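Local coordinates for protein DNA polymerase III, beta chain (Streptococcus pneumoniae, PDB 2AWA) that forms a ring-shaped head-to-tail homodimer around DNA and probably tethers DNA polymerases and other proteins to it for processive replication, at residues Ile40-Thr45 against Ser132-Arg137. Sequence-based numbering, arbitrary orientation.
Sequences IPILST and SEQYPR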
loop_
_atom_site.group_PDB
_atom_site.type_symbol
_atom_site.label_atom_id
_atom_site.label_comp_id
_atom_site.label_asym_id
_atom_site.label_seq_id
_atom_site.Cartn_x
_atom_site.Cartn_y
_atom_site.Cartn_z
ATOM N N ILE B 40 2.432 7.796 -27.394
ATOM C CA ILE B 40 3.554 8.597 -27.903
ATOM C C ILE B 40 4.741 8.415 -26.948
ATOM O O ILE B 40 4.751 8.987 -25.862
ATOM C CB ILE B 40 3.200 10.111 -27.990
ATOM C CG1 ILE B 40 1.957 10.329 -28.854
ATOM C CG2 ILE B 40 4.368 10.899 -28.564
ATOM N N PRO B 41 5.736 7.604 -27.342
ATOM C CA PRO B 41 6.858 7.218 -26.475
ATOM C C PRO B 41 7.538 8.337 -25.676
ATOM O O PRO B 41 7.885 8.133 -24.510
ATOM C CB PRO B 41 7.867 6.627 -27.462
ATOM C CG PRO B 41 7.044 6.090 -28.560
ATOM C CD PRO B 41 5.844 6.982 -28.675
ATOM N N ILE B 42 7.734 9.495 -26.299
ATOM C CA ILE B 42 8.575 10.534 -25.724
ATOM C C ILE B 42 7.915 11.209 -24.536
ATOM O O ILE B 42 8.567 11.911 -23.773
ATOM C CB ILE B 42 8.962 11.587 -26.782
ATOM C CG1 ILE B 42 10.207 12.364 -26.352
ATOM C CG2 ILE B 42 7.819 12.540 -27.057
ATOM C CD1 ILE B 42 11.490 11.618 -26.570
ATOM N N LEU B 43 6.616 10.996 -24.366
ATOM C CA LEU B 43 5.869 11.666 -23.306
ATOM C C LEU B 43 6.073 11.078 -21.908
ATOM O O LEU B 43 5.574 11.650 -20.929
ATOM C CB LEU B 43 4.391 11.716 -23.671
ATOM C CG LEU B 43 4.080 12.719 -24.783
ATOM C CD1 LEU B 43 2.593 12.724 -25.095
ATOM C CD2 LEU B 43 4.521 14.118 -24.378
ATOM N N SER B 44 6.827 9.978 -21.820
ATOM C CA SER B 44 7.310 9.437 -20.536
ATOM C C SER B 44 8.489 10.239 -19.933
ATOM O O SER B 44 8.882 10.024 -18.790
ATOM C CB SER B 44 7.718 7.976 -20.693
ATOM O OG SER B 44 8.849 7.828 -21.546
ATOM N N THR B 45 9.048 11.163 -20.701
ATOM C CA THR B 45 10.164 11.955 -20.232
ATOM C C THR B 45 9.651 13.210 -19.572
ATOM O O THR B 45 8.566 13.660 -19.890
ATOM C CB THR B 45 11.136 12.356 -21.402
ATOM O OG1 THR B 45 10.492 13.269 -22.310
ATOM C CG2 THR B 45 11.602 11.129 -22.152
ATOM N N SER B 132 15.710 17.651 -26.762
ATOM C CA SER B 132 14.323 18.008 -26.441
ATOM C C SER B 132 13.524 18.598 -27.593
ATOM O O SER B 132 12.366 18.959 -27.424
ATOM C CB SER B 132 14.309 19.010 -25.293
ATOM O OG SER B 132 14.899 20.227 -25.715
ATOM N N GLU B 133 14.134 18.700 -28.761
ATOM C CA GLU B 133 13.473 19.278 -29.926
ATOM C C GLU B 133 12.289 18.396 -30.348
ATOM O O GLU B 133 11.294 18.889 -30.854
ATOM C CB GLU B 133 14.483 19.452 -31.065
ATOM C CG GLU B 133 14.178 20.583 -32.047
ATOM C CD GLU B 133 15.339 20.853 -33.014
ATOM O OE1 GLU B 133 16.371 20.146 -32.950
ATOM O OE2 GLU B 133 15.224 21.780 -33.841
ATOM N N GLN B 134 12.389 17.094 -30.105
ATOM C CA GLN B 134 11.314 16.162 -30.444
ATOM C C GLN B 134 10.122 16.234 -29.492
ATOM O O GLN B 134 9.063 15.701 -29.809
ATOM C CB GLN B 134 11.843 14.729 -30.473
ATOM C CG GLN B 134 12.199 14.162 -29.110
ATOM C CD GLN B 134 13.274 13.092 -29.195
ATOM O OE1 GLN B 134 13.118 12.090 -29.890
ATOM N NE2 GLN B 134 14.374 13.304 -28.498
ATOM N N TYR B 135 10.291 16.865 -28.329
ATOM C CA TYR B 135 9.207 16.978 -27.363
ATOM C C TYR B 135 8.162 17.925 -27.914
ATOM O O TYR B 135 8.501 18.992 -28.392
ATOM C CB TYR B 135 9.704 17.484 -25.997
ATOM C CG TYR B 135 8.697 17.251 -24.875
ATOM C CD1 TYR B 135 7.697 18.186 -24.602
ATOM C CD2 TYR B 135 8.718 16.075 -24.119
ATOM C CE1 TYR B 135 6.754 17.967 -23.595
ATOM C CE2 TYR B 135 7.769 15.847 -23.103
ATOM C CZ TYR B 135 6.793 16.800 -22.852
ATOM O OH TYR B 135 5.863 16.598 -21.860
ATOM N N PRO B 136 6.884 17.540 -27.853
ATOM C CA PRO B 136 5.847 18.370 -28.422
ATOM C C PRO B 136 5.612 19.658 -27.659
ATOM O O PRO B 136 5.337 19.613 -26.479
ATOM C CB PRO B 136 4.607 17.485 -28.304
ATOM C CG PRO B 136 4.883 16.609 -27.186
ATOM C CD PRO B 136 6.326 16.312 -27.265
ATOM N N ARG B 137 5.698 20.791 -28.350
ATOM C CA ARG B 137 5.332 22.091 -27.783
ATOM C C ARG B 137 3.867 22.103 -27.341
ATOM O O ARG B 137 3.026 21.476 -27.978
ATOM C CB ARG B 137 5.551 23.191 -28.823
#
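With CG1 anti to the backbone N (chi1 -159°), Ile42 lays its longer branch on Gln134, while Tyr135, whose CG is also anti to its N (chi1 -164°), brings its ring up to Leu43 and Thr45. CD1 of Ile42 sits over the flat face of the Gln134 amide, 3.5 Å from its CD, and CG1 of Ile42 meets the CG methylene. The methyl packs on the amide without bonding to it, while NE2 of Gln134 hydrogen-bonds to the backbone O of Asp131, tying down the amide end. The other branch of Ile42, CG2, passes CD of Pro136 at 4.1 Å. Leu43 crosses Tyr135 at about a right angle, and its CD2 methyl abuts two residues, 3.8 Å from CZ of Tyr135 and 3.8 Å from CG of Pro136. Pro136 in turn places its CD over one face of the tyrosine ring, near the rim. At the ring edge, close to its plane, Thr45 OG1 lies 3.8 Å from Tyr135 CD2. That hydroxyl donates to Ile42 O at 2.8 Å, nearly in line with the carbonyl (168°); Thr45 N reaches the same oxygen, so two donors hold it within the 3-10 turn 41-44. No hydrogen bond joins the two segments; van der Waals contact does. Within the N-terminal domain, this packs the 3-10 turn before strand 45-50 against the loop between strands 123-128 and 147-150. Ile42 and Thr45 also touch Leu88 of strand 85-90, whereas Tyr135 packs on Ile58 and hydrogen-bonds through OH to Ser60 of strand 54-60; both strands belong to the sheet that includes 45-50.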